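Local coordinates for sorbitol dehydrogenase (Gluconobacter oxydans, PDB 5ITG), which probably oxidises D-sorbitol to L-sorbose with a nicotinamide cofactor, as a member of the mannitol dehydrogenase family built on a Rossmann fold, at residues A[84-89]-A[228-233]; A[113-118]-A[172-177]; A[134-139]-A[143-148]; A[323-328]-A[478-483]; A[409-414]-A[473-478]. One frame throughout, in Å; residues are numbered along the deposited sequence.

How the contacts relate
Contacts 1, 2 and 3 belong to the Rossmann domain of the mannitol dehydrogenase family, and contacts 4 and 5 to the helical C-terminal part. Contact 1 is the most central, a largely buried contact built on an ion pair between a strand and a loop. Contact 2, also buried but farther out, joins two helices through arginines that meet a leucine and a backbone carbonyl. Contact 3 is a partly buried hairpin-like loop held by amide and backbone bonds, without a salt bridge. Contacts 4 and 5, partly buried and far from the chain's centre, share Gly478 and touch through Ala482 and Ile474; one centres on a lysine shared by two carboxylates, the other on a glutamate-arginine pair with a second arginine over its face.

Contact 1: residues A[84-89]-A[228-233]; sequences LTETAP and VDRITP
The guanidinium of Arg230 meets the carboxylate of Glu86 at its edge: OE2 of Glu86 lies nearly in the guanidinium plane, 2.6 Å from Arg230 NH2. This short salt bridge is close to straight, with an N-H...O angle of 164°, and uses the anti lone pair of OE2, the one turned from the other oxygen. The two planes stand 75° apart. Arg230 CG points opposite the backbone N (chi1 -166°), and a bend at chi3 then turns the guanidinium to the strand, where CG of Glu86 also comes within 3.4 Å of NH2. Leu84 CD2 approaches Arg230 NH1 obliquely at 4.3 Å. Other groups fix the rest of the arginine: NH1 donates to the carbonyl of Ala39, NE to that of Glu258, and Phe43 makes a cation-pi contact. A glutamine in place of Glu86 would probably leave the buried guanidinium without its negative mate across this contact. Within the loop, Thr232 OG1 donates to Arg230 O. The arrangement is an ion pair of a buried arginine with a partly exposed glutamate, and it ties the sheet strand 82-87 of the Rossmann domain to the loop between strand 226-228 and helix 237-247.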
# COMPACT_ATOMS: atom_id res chain seq x y z
N LEU A 84 -18.82 0.05 -4.47
CA LEU A 84 -17.62 -0.71 -4.20
C LEU A 84 -17.94 -2.18 -4.22
O LEU A 84 -18.73 -2.66 -3.41
CB LEU A 84 -17.03 -0.34 -2.83
CG LEU A 84 -15.88 -1.23 -2.36
CD1 LEU A 84 -14.74 -1.20 -3.38
CD2 LEU A 84 -15.38 -0.76 -0.99
N THR A 85 -17.36 -2.89 -5.19
CA THR A 85 -17.56 -4.32 -5.29
C THR A 85 -16.38 -4.96 -4.56
O THR A 85 -15.24 -4.53 -4.73
CB THR A 85 -17.55 -4.78 -6.77
OG1 THR A 85 -18.60 -4.13 -7.48
CG2 THR A 85 -17.74 -6.30 -6.86
N GLU A 86 -16.67 -5.96 -3.73
CA GLU A 86 -15.64 -6.68 -2.99
C GLU A 86 -15.66 -8.13 -3.46
O GLU A 86 -16.67 -8.82 -3.31
CB GLU A 86 -15.93 -6.59 -1.49
CG GLU A 86 -15.73 -5.19 -0.93
CD GLU A 86 -16.29 -5.02 0.46
OE1 GLU A 86 -17.51 -4.78 0.58
OE2 GLU A 86 -15.52 -5.12 1.43
N THR A 87 -14.55 -8.58 -4.03
CA THR A 87 -14.46 -9.94 -4.56
C THR A 87 -13.55 -10.87 -3.76
O THR A 87 -12.37 -10.59 -3.56
CB THR A 87 -13.96 -9.90 -6.01
OG1 THR A 87 -14.81 -9.04 -6.77
CG2 THR A 87 -13.98 -11.30 -6.62
N ALA A 88 -14.11 -11.99 -3.31
CA ALA A 88 -13.38 -12.98 -2.52
C ALA A 88 -12.68 -14.01 -3.42
O ALA A 88 -13.03 -14.15 -4.58
CB ALA A 88 -14.33 -13.69 -1.57
N PRO A 89 -11.68 -14.73 -2.88
CA PRO A 89 -10.96 -15.73 -3.67
C PRO A 89 -11.88 -16.85 -4.17
O PRO A 89 -11.56 -17.55 -5.13
CB PRO A 89 -9.90 -16.24 -2.70
CG PRO A 89 -9.65 -15.05 -1.80
CD PRO A 89 -11.06 -14.57 -1.55
N VAL A 228 -1.16 -0.26 5.92
CA VAL A 228 -2.40 -0.47 5.18
C VAL A 228 -2.25 -1.50 4.07
O VAL A 228 -1.18 -1.64 3.48
CB VAL A 228 -2.88 0.86 4.56
CG1 VAL A 228 -3.03 1.92 5.66
CG2 VAL A 228 -1.87 1.34 3.50
N ASP A 229 -3.32 -2.24 3.80
CA ASP A 229 -3.29 -3.25 2.75
C ASP A 229 -4.54 -3.05 1.87
O ASP A 229 -5.11 -1.96 1.81
CB ASP A 229 -3.27 -4.65 3.37
CG ASP A 229 -2.40 -5.64 2.58
OD1 ASP A 229 -2.17 -5.43 1.37
OD2 ASP A 229 -1.95 -6.65 3.18
N ARG A 230 -4.94 -4.10 1.18
CA ARG A 230 -6.11 -4.14 0.29
C ARG A 230 -5.87 -3.78 -1.17
O ARG A 230 -5.81 -2.61 -1.55
CB ARG A 230 -7.29 -3.32 0.81
CG ARG A 230 -8.56 -3.68 0.03
CD ARG A 230 -9.85 -3.15 0.62
NE ARG A 230 -10.87 -4.19 0.59
CZ ARG A 230 -12.12 -4.05 1.00
NH1 ARG A 230 -12.54 -2.89 1.48
NH2 ARG A 230 -12.94 -5.08 0.95
N ILE A 231 -5.75 -4.83 -1.98
CA ILE A 231 -5.53 -4.66 -3.40
C ILE A 231 -6.77 -4.02 -4.01
O ILE A 231 -7.88 -4.53 -3.87
CB ILE A 231 -5.28 -6.02 -4.08
CG1 ILE A 231 -4.13 -6.75 -3.36
CG2 ILE A 231 -4.98 -5.83 -5.56
CD1 ILE A 231 -2.84 -5.96 -3.29
N THR A 232 -6.56 -2.89 -4.68
CA THR A 232 -7.63 -2.14 -5.32
C THR A 232 -7.05 -1.71 -6.66
O THR A 232 -6.48 -0.62 -6.77
CB THR A 232 -8.00 -0.91 -4.48
OG1 THR A 232 -8.23 -1.32 -3.13
CG2 THR A 232 -9.26 -0.24 -5.03
N PRO A 233 -7.18 -2.56 -7.69
CA PRO A 233 -6.68 -2.35 -9.06
C PRO A 233 -7.22 -1.12 -9.78
O PRO A 233 -8.26 -0.58 -9.42
CB PRO A 233 -7.09 -3.64 -9.78
CG PRO A 233 -7.21 -4.65 -8.67
CD PRO A 233 -7.90 -3.84 -7.60

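Contact 2: residues A[113-118]-A[172-177]; sequences AVLKHL and LRRRWD
Polar contact across the two helices comes from Arg175, whose NH1 donates to the carbonyl oxygen of Leu118 at 2.7 Å. The acceptor lies near the guanidinium plane, but the N-H...O angle is a bent 144° and the donor is tilted from the carbonyl plane. A turn at chi3 (72°) swings the end of this arginine across to helix 111-119. The same NH1 also reaches Asp120 O and NE donates to Lys181 O, while NH2 makes a weak bond to Ile123 O, so several backbone carbonyls share one buried cation. A leucine in place of Arg175 would probably leave these carbonyls, that of Leu118 among them, without their donor.

Van der Waals contact is made by Leu115, whose CD1 lies over one face of the Arg174 guanidinium, 3.5 Å from NH1 and offset toward the rim. The two side chains cross at about a right angle. Arg174 is extended from CG to NE, and its NE forms a salt bridge with Glu170 on its own helix. Leu118 packs against Tyr167 and Ala171 of helix 164-177 and against Val29 and Phe31 of strand 26-31. This is helix-to-helix packing beside the parallel strands of a Rossmann fold.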
# COMPACT_ATOMS: atom_id res chain seq x y z
N ALA A 113 -11.94 27.77 -0.08
CA ALA A 113 -12.93 26.75 0.22
C ALA A 113 -12.31 25.56 0.96
O ALA A 113 -12.92 24.98 1.86
CB ALA A 113 -13.59 26.27 -1.06
N VAL A 114 -11.10 25.19 0.55
CA VAL A 114 -10.39 24.08 1.17
C VAL A 114 -9.95 24.47 2.57
O VAL A 114 -10.08 23.70 3.51
CB VAL A 114 -9.14 23.67 0.35
CG1 VAL A 114 -8.32 22.65 1.13
CG2 VAL A 114 -9.57 23.08 -0.98
N LEU A 115 -9.42 25.69 2.69
CA LEU A 115 -8.94 26.19 3.97
C LEU A 115 -10.06 26.32 5.00
O LEU A 115 -9.82 26.12 6.19
CB LEU A 115 -8.24 27.54 3.78
CG LEU A 115 -6.81 27.48 3.25
CD1 LEU A 115 -6.30 28.90 3.00
CD2 LEU A 115 -5.91 26.77 4.25
N LYS A 116 -11.26 26.65 4.54
CA LYS A 116 -12.40 26.78 5.45
C LYS A 116 -12.67 25.43 6.12
O LYS A 116 -12.92 25.36 7.32
CB LYS A 116 -13.66 27.22 4.70
CG LYS A 116 -14.85 27.46 5.60
CD LYS A 116 -16.14 27.69 4.82
CE LYS A 116 -17.31 28.01 5.75
NZ LYS A 116 -17.45 27.00 6.84
N HIS A 117 -12.63 24.36 5.33
CA HIS A 117 -12.86 23.04 5.89
C HIS A 117 -11.74 22.68 6.85
O HIS A 117 -11.99 22.16 7.94
CB HIS A 117 -12.93 21.98 4.78
CG HIS A 117 -14.31 21.75 4.25
ND1 HIS A 117 -14.74 22.27 3.05
CD2 HIS A 117 -15.36 21.07 4.76
CE1 HIS A 117 -15.99 21.92 2.84
NE2 HIS A 117 -16.39 21.18 3.86
N LEU A 118 -10.51 22.96 6.44
CA LEU A 118 -9.33 22.66 7.24
C LEU A 118 -9.28 23.36 8.60
O LEU A 118 -8.70 22.83 9.55
CB LEU A 118 -8.08 23.02 6.44
CG LEU A 118 -7.28 21.90 5.77
CD1 LEU A 118 -8.16 20.71 5.42
CD2 LEU A 118 -6.59 22.46 4.53
N LEU A 172 -3.08 24.88 9.92
CA LEU A 172 -2.64 24.72 11.30
C LEU A 172 -2.27 26.08 11.91
O LEU A 172 -2.55 26.34 13.08
CB LEU A 172 -1.46 23.75 11.37
CG LEU A 172 -1.87 22.29 11.14
CD1 LEU A 172 -0.65 21.42 10.91
CD2 LEU A 172 -2.68 21.80 12.34
N ARG A 173 -1.66 26.94 11.12
CA ARG A 173 -1.28 28.27 11.61
C ARG A 173 -2.53 29.03 12.03
O ARG A 173 -2.61 29.56 13.14
CB ARG A 173 -0.55 29.06 10.52
CG ARG A 173 -0.03 30.42 10.99
CD ARG A 173 0.49 31.28 9.85
NE ARG A 173 -0.58 31.71 8.95
CZ ARG A 173 -1.61 32.48 9.31
NH1 ARG A 173 -1.72 32.90 10.56
NH2 ARG A 173 -2.53 32.82 8.41
N ARG A 174 -3.51 29.07 11.13
CA ARG A 174 -4.76 29.77 11.41
C ARG A 174 -5.49 29.22 12.62
O ARG A 174 -6.02 29.99 13.44
CB ARG A 174 -5.67 29.73 10.17
CG ARG A 174 -5.05 30.44 8.97
CD ARG A 174 -6.04 30.58 7.83
NE ARG A 174 -5.39 31.17 6.66
CZ ARG A 174 -6.02 31.44 5.52
NH1 ARG A 174 -7.31 31.18 5.40
NH2 ARG A 174 -5.34 31.96 4.51
N ARG A 175 -5.53 27.90 12.75
CA ARG A 175 -6.19 27.27 13.88
C ARG A 175 -5.48 27.72 15.16
O ARG A 175 -6.12 28.06 16.16
CB ARG A 175 -6.15 25.73 13.75
CG ARG A 175 -6.98 25.19 12.58
CD ARG A 175 -6.79 23.67 12.35
NE ARG A 175 -7.43 22.85 13.38
CZ ARG A 175 -8.59 22.21 13.25
NH1 ARG A 175 -9.27 22.27 12.11
NH2 ARG A 175 -9.09 21.52 14.27
N TRP A 176 -4.15 27.73 15.12
CA TRP A 176 -3.35 28.14 16.26
C TRP A 176 -3.61 29.60 16.63
O TRP A 176 -3.94 29.90 17.78
CB TRP A 176 -1.86 27.93 15.95
CG TRP A 176 -0.92 28.36 17.03
CD1 TRP A 176 -1.14 28.32 18.38
CD2 TRP A 176 0.42 28.85 16.86
NE1 TRP A 176 -0.02 28.74 19.06
CE2 TRP A 176 0.95 29.07 18.15
CE3 TRP A 176 1.22 29.11 15.75
CZ2 TRP A 176 2.24 29.55 18.35
CZ3 TRP A 176 2.51 29.58 15.95
CH2 TRP A 176 3.00 29.80 17.24
N ASP A 177 -3.47 30.49 15.65
CA ASP A 177 -3.68 31.91 15.88
C ASP A 177 -5.09 32.27 16.34
O ASP A 177 -5.26 33.24 17.08
CB ASP A 177 -3.32 32.71 14.62
CG ASP A 177 -1.82 32.73 14.34
OD1 ASP A 177 -1.03 32.50 15.27
OD2 ASP A 177 -1.42 33.01 13.19

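Contact 3: residues A[134-139]-A[143-148]; sequences GYNINE and AFDLEN
The carbonyl oxygen of Asp145 receives the side-chain amide of Asn136, whose ND2 lies 2.9 Å away with an N-H...O angle of 169°. The acceptor is nearly in the amide plane, while the donor is tilted from the plane of the carbonyl. With CG opposite the backbone N (chi1 -178°), the amide reaches across to Asp145, and ND2 also sits over one face of the Phe144 ring, 3.3 Å from CE1 and toward the rim. Amide and ring planes are 81° apart. At the edge of that ring lies the carbonyl oxygen of Tyr135, and Phe165 meets the ring edge-to-face.

Backbone bonds flank the amide. Asp145 N donates to Asn136 O at 3.0 Å, almost straight, and Asn138 N to Ala143 O at 2.9 Å, forming a single beta bridge between Ile137 and Phe144. Outside these, Asn138 ND2 donates to Asp145 OD2 at 3.2 Å, meeting that oxygen from above the carboxylate plane, while Asn138 OD1 accepts from the backbone N of Thr140 and of Thr141. Asp145 OD1 takes Glu147 N in an Asx turn, and Asn148 caps the helix that follows.

Both oxygens of the Asp145 carboxylate are thus engaged by neutral donors, so side-chain amides and main-chain groups hold this loop in shape without a countercharge across the contact.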
# COMPACT_ATOMS: atom_id res chain seq x y z
N GLY A 134 4.63 12.16 -3.67
CA GLY A 134 3.84 13.28 -3.21
C GLY A 134 4.36 13.96 -1.95
O GLY A 134 3.99 15.09 -1.67
N TYR A 135 5.21 13.28 -1.19
CA TYR A 135 5.73 13.87 0.04
C TYR A 135 6.93 14.80 -0.18
O TYR A 135 7.44 15.42 0.76
CB TYR A 135 6.07 12.78 1.07
CG TYR A 135 4.82 12.07 1.58
CD1 TYR A 135 4.29 10.97 0.91
CD2 TYR A 135 4.13 12.55 2.69
CE1 TYR A 135 3.09 10.38 1.31
CE2 TYR A 135 2.92 11.97 3.11
CZ TYR A 135 2.41 10.89 2.41
OH TYR A 135 1.19 10.35 2.77
N ASN A 136 7.36 14.92 -1.43
CA ASN A 136 8.45 15.82 -1.79
C ASN A 136 9.73 15.64 -0.99
O ASN A 136 10.33 16.63 -0.54
CB ASN A 136 7.95 17.27 -1.67
CG ASN A 136 9.00 18.30 -2.08
OD1 ASN A 136 9.64 18.17 -3.12
ND2 ASN A 136 9.17 19.33 -1.26
N ILE A 137 10.14 14.40 -0.79
CA ILE A 137 11.38 14.11 -0.08
C ILE A 137 12.46 13.86 -1.13
O ILE A 137 12.34 12.95 -1.94
CB ILE A 137 11.28 12.85 0.81
CG1 ILE A 137 10.18 13.03 1.86
CG2 ILE A 137 12.62 12.56 1.46
CD1 ILE A 137 10.35 14.25 2.74
N ASN A 138 13.51 14.68 -1.13
CA ASN A 138 14.60 14.52 -2.09
C ASN A 138 15.23 13.14 -1.90
O ASN A 138 15.60 12.77 -0.78
CB ASN A 138 15.63 15.63 -1.91
CG ASN A 138 16.79 15.53 -2.89
OD1 ASN A 138 17.61 14.63 -2.80
ND2 ASN A 138 16.85 16.47 -3.83
N GLU A 139 15.34 12.39 -2.99
CA GLU A 139 15.89 11.04 -2.96
C GLU A 139 17.37 10.97 -2.59
O GLU A 139 17.85 9.93 -2.13
CB GLU A 139 15.68 10.36 -4.32
CG GLU A 139 14.24 10.31 -4.77
CD GLU A 139 14.07 9.59 -6.10
OE1 GLU A 139 14.76 9.96 -7.07
OE2 GLU A 139 13.24 8.65 -6.17
N ALA A 143 15.84 14.86 2.56
CA ALA A 143 15.12 15.92 3.25
C ALA A 143 14.00 16.53 2.40
O ALA A 143 13.96 16.33 1.19
CB ALA A 143 16.08 17.02 3.69
N PHE A 144 13.10 17.26 3.05
CA PHE A 144 12.00 17.91 2.36
C PHE A 144 12.65 18.90 1.39
O PHE A 144 13.45 19.74 1.81
CB PHE A 144 11.12 18.65 3.36
CG PHE A 144 9.90 19.28 2.76
CD1 PHE A 144 8.88 18.49 2.24
CD2 PHE A 144 9.76 20.67 2.73
CE1 PHE A 144 7.73 19.08 1.69
CE2 PHE A 144 8.63 21.26 2.19
CZ PHE A 144 7.61 20.47 1.67
N ASP A 145 12.32 18.79 0.11
CA ASP A 145 12.93 19.64 -0.92
C ASP A 145 12.36 21.05 -1.01
O ASP A 145 11.30 21.27 -1.60
CB ASP A 145 12.82 18.96 -2.28
CG ASP A 145 13.90 19.41 -3.24
OD1 ASP A 145 14.24 20.61 -3.21
OD2 ASP A 145 14.39 18.58 -4.02
N LEU A 146 13.09 22.00 -0.45
CA LEU A 146 12.67 23.40 -0.47
C LEU A 146 12.89 24.07 -1.82
O LEU A 146 12.55 25.23 -2.01
CB LEU A 146 13.43 24.18 0.61
CG LEU A 146 13.22 23.62 2.02
CD1 LEU A 146 14.11 24.37 3.01
CD2 LEU A 146 11.75 23.75 2.40
N GLU A 147 13.47 23.32 -2.76
CA GLU A 147 13.73 23.85 -4.09
C GLU A 147 12.58 23.58 -5.04
O GLU A 147 12.52 24.14 -6.13
CB GLU A 147 15.02 23.24 -4.65
CG GLU A 147 16.24 23.51 -3.78
CD GLU A 147 16.40 24.99 -3.47
OE1 GLU A 147 16.60 25.78 -4.42
OE2 GLU A 147 16.32 25.36 -2.28
N ASN A 148 11.65 22.71 -4.62
CA ASN A 148 10.51 22.39 -5.46
C ASN A 148 9.75 23.66 -5.82
O ASN A 148 9.47 24.50 -4.96
CB ASN A 148 9.60 21.39 -4.75
CG ASN A 148 8.38 21.04 -5.57
OD1 ASN A 148 7.39 21.76 -5.56
ND2 ASN A 148 8.46 19.95 -6.31

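Contact 4: residues A[323-328]-A[478-483]; sequences DSELLG and GVKAAI
Lys480 NZ is held between two carboxylates. It lies 2.8 Å from Asp323 OD2, on the syn side of that oxygen, and 2.9 Å from Glu325 OE1, on the anti side; a longer, weak bond goes to Asp323 OD1. The three residues form a salt-bridge network. Beyond CG the lysine chain is extended, which carries the ammonium from the loop to the start of the helix, and Asp323 meets it from the opposite direction. Glu325 instead crosses the lysine at about a right angle, with a bend at chi2 (66°) that folds its carboxylate back. Beside the charges, CD1 of Ile483 packs on CB of Glu325 at 3.8 Å.

In the second shell, Asp323 is itself fixed as the N-cap of the helix: OD1 accepts from Leu326 N at 3.1 Å and, weakly, from Glu325 N, while OD2 is hydrogen-bonded to the hydroxyl of Tyr314. The cap and the ammonium thus share one carboxylate, an arrangement likely to favour its negative charge.

Within the C-terminal part of the chain, the contact joins the beginning of helix 324-338 to the tail after helix 461-477. Val479 packs against helices 288-312 and 400-412, and Leu326 packs on helix 288-312.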
# COMPACT_ATOMS: atom_id res chain seq x y z
N ASP A 323 0.02 -24.30 -8.34
CA ASP A 323 0.99 -25.36 -8.57
C ASP A 323 1.25 -26.03 -7.21
O ASP A 323 1.70 -25.38 -6.27
CB ASP A 323 2.29 -24.76 -9.13
CG ASP A 323 3.30 -25.82 -9.52
OD1 ASP A 323 3.84 -26.48 -8.61
OD2 ASP A 323 3.56 -25.99 -10.73
N SER A 324 0.96 -27.32 -7.13
CA SER A 324 1.12 -28.07 -5.88
C SER A 324 2.51 -27.97 -5.25
O SER A 324 2.63 -27.80 -4.03
CB SER A 324 0.76 -29.54 -6.10
OG SER A 324 0.85 -30.26 -4.88
N GLU A 325 3.55 -28.07 -6.07
CA GLU A 325 4.91 -28.00 -5.55
C GLU A 325 5.32 -26.58 -5.11
O GLU A 325 5.95 -26.42 -4.07
CB GLU A 325 5.91 -28.53 -6.60
CG GLU A 325 5.87 -30.06 -6.81
CD GLU A 325 4.56 -30.55 -7.44
OE1 GLU A 325 4.09 -29.92 -8.42
OE2 GLU A 325 4.01 -31.57 -6.97
N LEU A 326 4.98 -25.57 -5.91
CA LEU A 326 5.33 -24.20 -5.55
C LEU A 326 4.56 -23.76 -4.30
O LEU A 326 5.08 -23.00 -3.48
CB LEU A 326 5.01 -23.25 -6.71
CG LEU A 326 5.73 -23.52 -8.03
CD1 LEU A 326 5.37 -22.42 -9.04
CD2 LEU A 326 7.22 -23.56 -7.80
N LEU A 327 3.32 -24.23 -4.17
CA LEU A 327 2.49 -23.92 -3.01
C LEU A 327 3.08 -24.57 -1.76
O LEU A 327 3.18 -23.94 -0.70
CB LEU A 327 1.06 -24.42 -3.22
CG LEU A 327 0.17 -24.37 -1.97
CD1 LEU A 327 -0.05 -22.93 -1.56
CD2 LEU A 327 -1.17 -25.05 -2.26
N GLY A 328 3.43 -25.84 -1.88
CA GLY A 328 4.01 -26.54 -0.74
C GLY A 328 5.30 -25.90 -0.28
O GLY A 328 5.56 -25.79 0.93
N GLY A 478 15.45 -28.90 -13.87
CA GLY A 478 14.28 -28.04 -13.74
C GLY A 478 14.09 -27.58 -12.30
O GLY A 478 14.51 -28.25 -11.37
N VAL A 479 13.42 -26.45 -12.11
CA VAL A 479 13.25 -25.92 -10.76
C VAL A 479 12.58 -26.84 -9.72
O VAL A 479 13.04 -26.93 -8.59
CB VAL A 479 12.51 -24.57 -10.78
CG1 VAL A 479 11.09 -24.74 -11.31
CG2 VAL A 479 12.51 -23.96 -9.39
N LYS A 480 11.51 -27.53 -10.09
CA LYS A 480 10.85 -28.39 -9.11
C LYS A 480 11.76 -29.46 -8.53
O LYS A 480 11.61 -29.86 -7.38
CB LYS A 480 9.60 -29.03 -9.70
CG LYS A 480 8.51 -28.03 -10.02
CD LYS A 480 7.23 -28.72 -10.44
CE LYS A 480 6.08 -27.73 -10.52
NZ LYS A 480 4.82 -28.47 -10.77
N ALA A 481 12.72 -29.91 -9.33
CA ALA A 481 13.66 -30.94 -8.89
C ALA A 481 14.55 -30.43 -7.76
O ALA A 481 15.12 -31.22 -7.00
CB ALA A 481 14.52 -31.39 -10.07
N ALA A 482 14.67 -29.11 -7.62
CA ALA A 482 15.53 -28.53 -6.60
C ALA A 482 14.81 -28.14 -5.30
O ALA A 482 15.45 -27.71 -4.34
CB ALA A 482 16.25 -27.30 -7.18
N ILE A 483 13.49 -28.30 -5.27
CA ILE A 483 12.70 -27.96 -4.09
C ILE A 483 13.01 -28.90 -2.92
O ILE A 483 12.90 -30.12 -3.06
CB ILE A 483 11.19 -28.06 -4.39
CG1 ILE A 483 10.79 -26.98 -5.39
CG2 ILE A 483 10.39 -27.95 -3.07
CD1 ILE A 483 9.33 -27.02 -5.80

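Contact 5: residues A[409-414]-A[473-478]; sequences YLEMLR and IIREKG
Arg475 has CG opposite its backbone N (chi1 -166°) and a bend at chi3, which turns its guanidinium back to helix 400-412; Glu411, with a bend at chi2 (-61°), turns its carboxylate to meet it. The two groups pair side-on: Arg475 NE donates to Glu411 OE1 at 3.2 Å and Arg475 NH2 to Glu411 OE2 at 2.8 Å, each oxygen being approached from its syn side. The carboxylate lies at the guanidinium edge. OE2 of Glu411 also pairs with NE of Arg471.

Over one face of the Arg475 guanidinium lies that of Arg414, with CZ of Arg414 3.5 Å from CZ of Arg475 and above its centre. The planes are 37° apart, so the two groups are tilted against each other. Arg414 NE comes within 2.8 Å of Arg475 NH2, a close contact of two donors and not a hydrogen bond. The charge of the two cations is probably eased by Glu411 at the edge of one and by Asp441 OD1, which binds Arg414 NH2. Beside the ion pair, CG2 of Ile474 packs on CG of Glu411 at 3.7 Å, the two side chains passing in opposite directions.

The contact thus joins helix 400-412 and the residues just after it to the last turns of helix 461-477. Glu411 also rests on Leu311 of helix 288-312, Ile474 packs on Ala407 and Ser408 of helix 400-412, and Arg475 touches Phe443 in a neighbouring loop.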
# COMPACT_ATOMS: atom_id res chain seq x y z
N TYR A 409 15.95 -17.26 -7.82
CA TYR A 409 16.07 -15.87 -8.24
C TYR A 409 17.21 -15.77 -9.27
O TYR A 409 17.04 -15.19 -10.35
CB TYR A 409 16.38 -14.97 -7.04
CG TYR A 409 16.73 -13.55 -7.42
CD1 TYR A 409 15.79 -12.70 -8.01
CD2 TYR A 409 18.02 -13.05 -7.20
CE1 TYR A 409 16.13 -11.39 -8.38
CE2 TYR A 409 18.36 -11.75 -7.57
CZ TYR A 409 17.41 -10.93 -8.16
OH TYR A 409 17.76 -9.64 -8.54
N LEU A 410 18.36 -16.35 -8.94
CA LEU A 410 19.52 -16.30 -9.83
C LEU A 410 19.27 -16.99 -11.17
O LEU A 410 19.71 -16.50 -12.22
CB LEU A 410 20.74 -16.91 -9.14
CG LEU A 410 21.23 -16.04 -7.98
CD1 LEU A 410 22.45 -16.68 -7.31
CD2 LEU A 410 21.56 -14.65 -8.50
N GLU A 411 18.58 -18.12 -11.15
CA GLU A 411 18.28 -18.82 -12.39
C GLU A 411 17.21 -18.06 -13.19
O GLU A 411 17.26 -18.02 -14.42
CB GLU A 411 17.83 -20.25 -12.09
CG GLU A 411 18.99 -21.15 -11.66
CD GLU A 411 20.07 -21.26 -12.73
OE1 GLU A 411 19.74 -21.70 -13.85
OE2 GLU A 411 21.24 -20.92 -12.46
N MSE A 412 16.26 -17.45 -12.49
CA MSE A 412 15.19 -16.68 -13.14
C MSE A 412 15.81 -15.53 -13.94
O MSE A 412 15.36 -15.19 -15.04
CB MSE A 412 14.21 -16.14 -12.10
CG MSE A 412 13.06 -15.29 -12.65
SE MSE A 412 13.53 -13.42 -12.99
CE MSE A 412 13.94 -12.86 -11.17
N LEU A 413 16.86 -14.95 -13.38
CA LEU A 413 17.55 -13.83 -14.02
C LEU A 413 18.08 -14.14 -15.43
O LEU A 413 18.23 -13.23 -16.25
CB LEU A 413 18.70 -13.36 -13.12
CG LEU A 413 18.59 -12.06 -12.31
CD1 LEU A 413 17.18 -11.81 -11.85
CD2 LEU A 413 19.55 -12.14 -11.13
N ARG A 414 18.36 -15.41 -15.70
CA ARG A 414 18.89 -15.80 -17.00
C ARG A 414 17.93 -15.56 -18.17
O ARG A 414 18.34 -15.55 -19.33
CB ARG A 414 19.36 -17.26 -16.96
CG ARG A 414 20.55 -17.45 -16.02
CD ARG A 414 20.97 -18.91 -15.85
NE ARG A 414 22.01 -19.31 -16.79
CZ ARG A 414 21.78 -19.85 -17.98
NH1 ARG A 414 20.54 -20.08 -18.38
NH2 ARG A 414 22.80 -20.18 -18.77
N ILE A 473 21.14 -28.09 -10.02
CA ILE A 473 20.00 -28.99 -10.17
C ILE A 473 18.91 -28.32 -11.00
O ILE A 473 18.33 -28.93 -11.89
CB ILE A 473 19.43 -29.38 -8.80
CG1 ILE A 473 20.47 -30.21 -8.03
CG2 ILE A 473 18.12 -30.15 -8.98
CD1 ILE A 473 20.06 -30.56 -6.62
N ILE A 474 18.63 -27.05 -10.70
CA ILE A 474 17.61 -26.30 -11.42
C ILE A 474 17.90 -26.22 -12.91
O ILE A 474 17.00 -26.35 -13.73
CB ILE A 474 17.49 -24.84 -10.91
CG1 ILE A 474 16.89 -24.81 -9.50
CG2 ILE A 474 16.63 -24.02 -11.87
CD1 ILE A 474 16.77 -23.43 -8.92
N ARG A 475 19.16 -25.98 -13.26
CA ARG A 475 19.49 -25.86 -14.67
C ARG A 475 19.44 -27.18 -15.42
O ARG A 475 19.05 -27.22 -16.59
CB ARG A 475 20.87 -25.23 -14.85
CG ARG A 475 21.11 -24.78 -16.29
CD ARG A 475 22.31 -23.89 -16.40
NE ARG A 475 22.21 -22.73 -15.52
CZ ARG A 475 23.15 -21.80 -15.43
NH1 ARG A 475 24.25 -21.91 -16.16
NH2 ARG A 475 23.02 -20.79 -14.58
N GLU A 476 19.80 -28.27 -14.76
CA GLU A 476 19.80 -29.57 -15.41
C GLU A 476 18.47 -30.31 -15.35
O GLU A 476 18.00 -30.81 -16.37
CB GLU A 476 20.91 -30.45 -14.82
CG GLU A 476 20.94 -31.86 -15.37
CD GLU A 476 22.20 -32.61 -14.97
OE1 GLU A 476 23.30 -32.18 -15.37
OE2 GLU A 476 22.08 -33.63 -14.25
N LYS A 477 17.84 -30.35 -14.18
CA LYS A 477 16.58 -31.08 -14.00
C LYS A 477 15.31 -30.22 -13.86
O LYS A 477 14.21 -30.77 -13.74
CB LYS A 477 16.68 -31.99 -12.78
CG LYS A 477 18.06 -32.61 -12.55
CD LYS A 477 18.38 -33.71 -13.54
CE LYS A 477 17.52 -34.94 -13.31
NZ LYS A 477 17.88 -36.05 -14.25
N GLY A 478 15.45 -28.90 -13.87
CA GLY A 478 14.28 -28.04 -13.74
C GLY A 478 14.09 -27.58 -12.30
O GLY A 478 14.51 -28.25 -11.37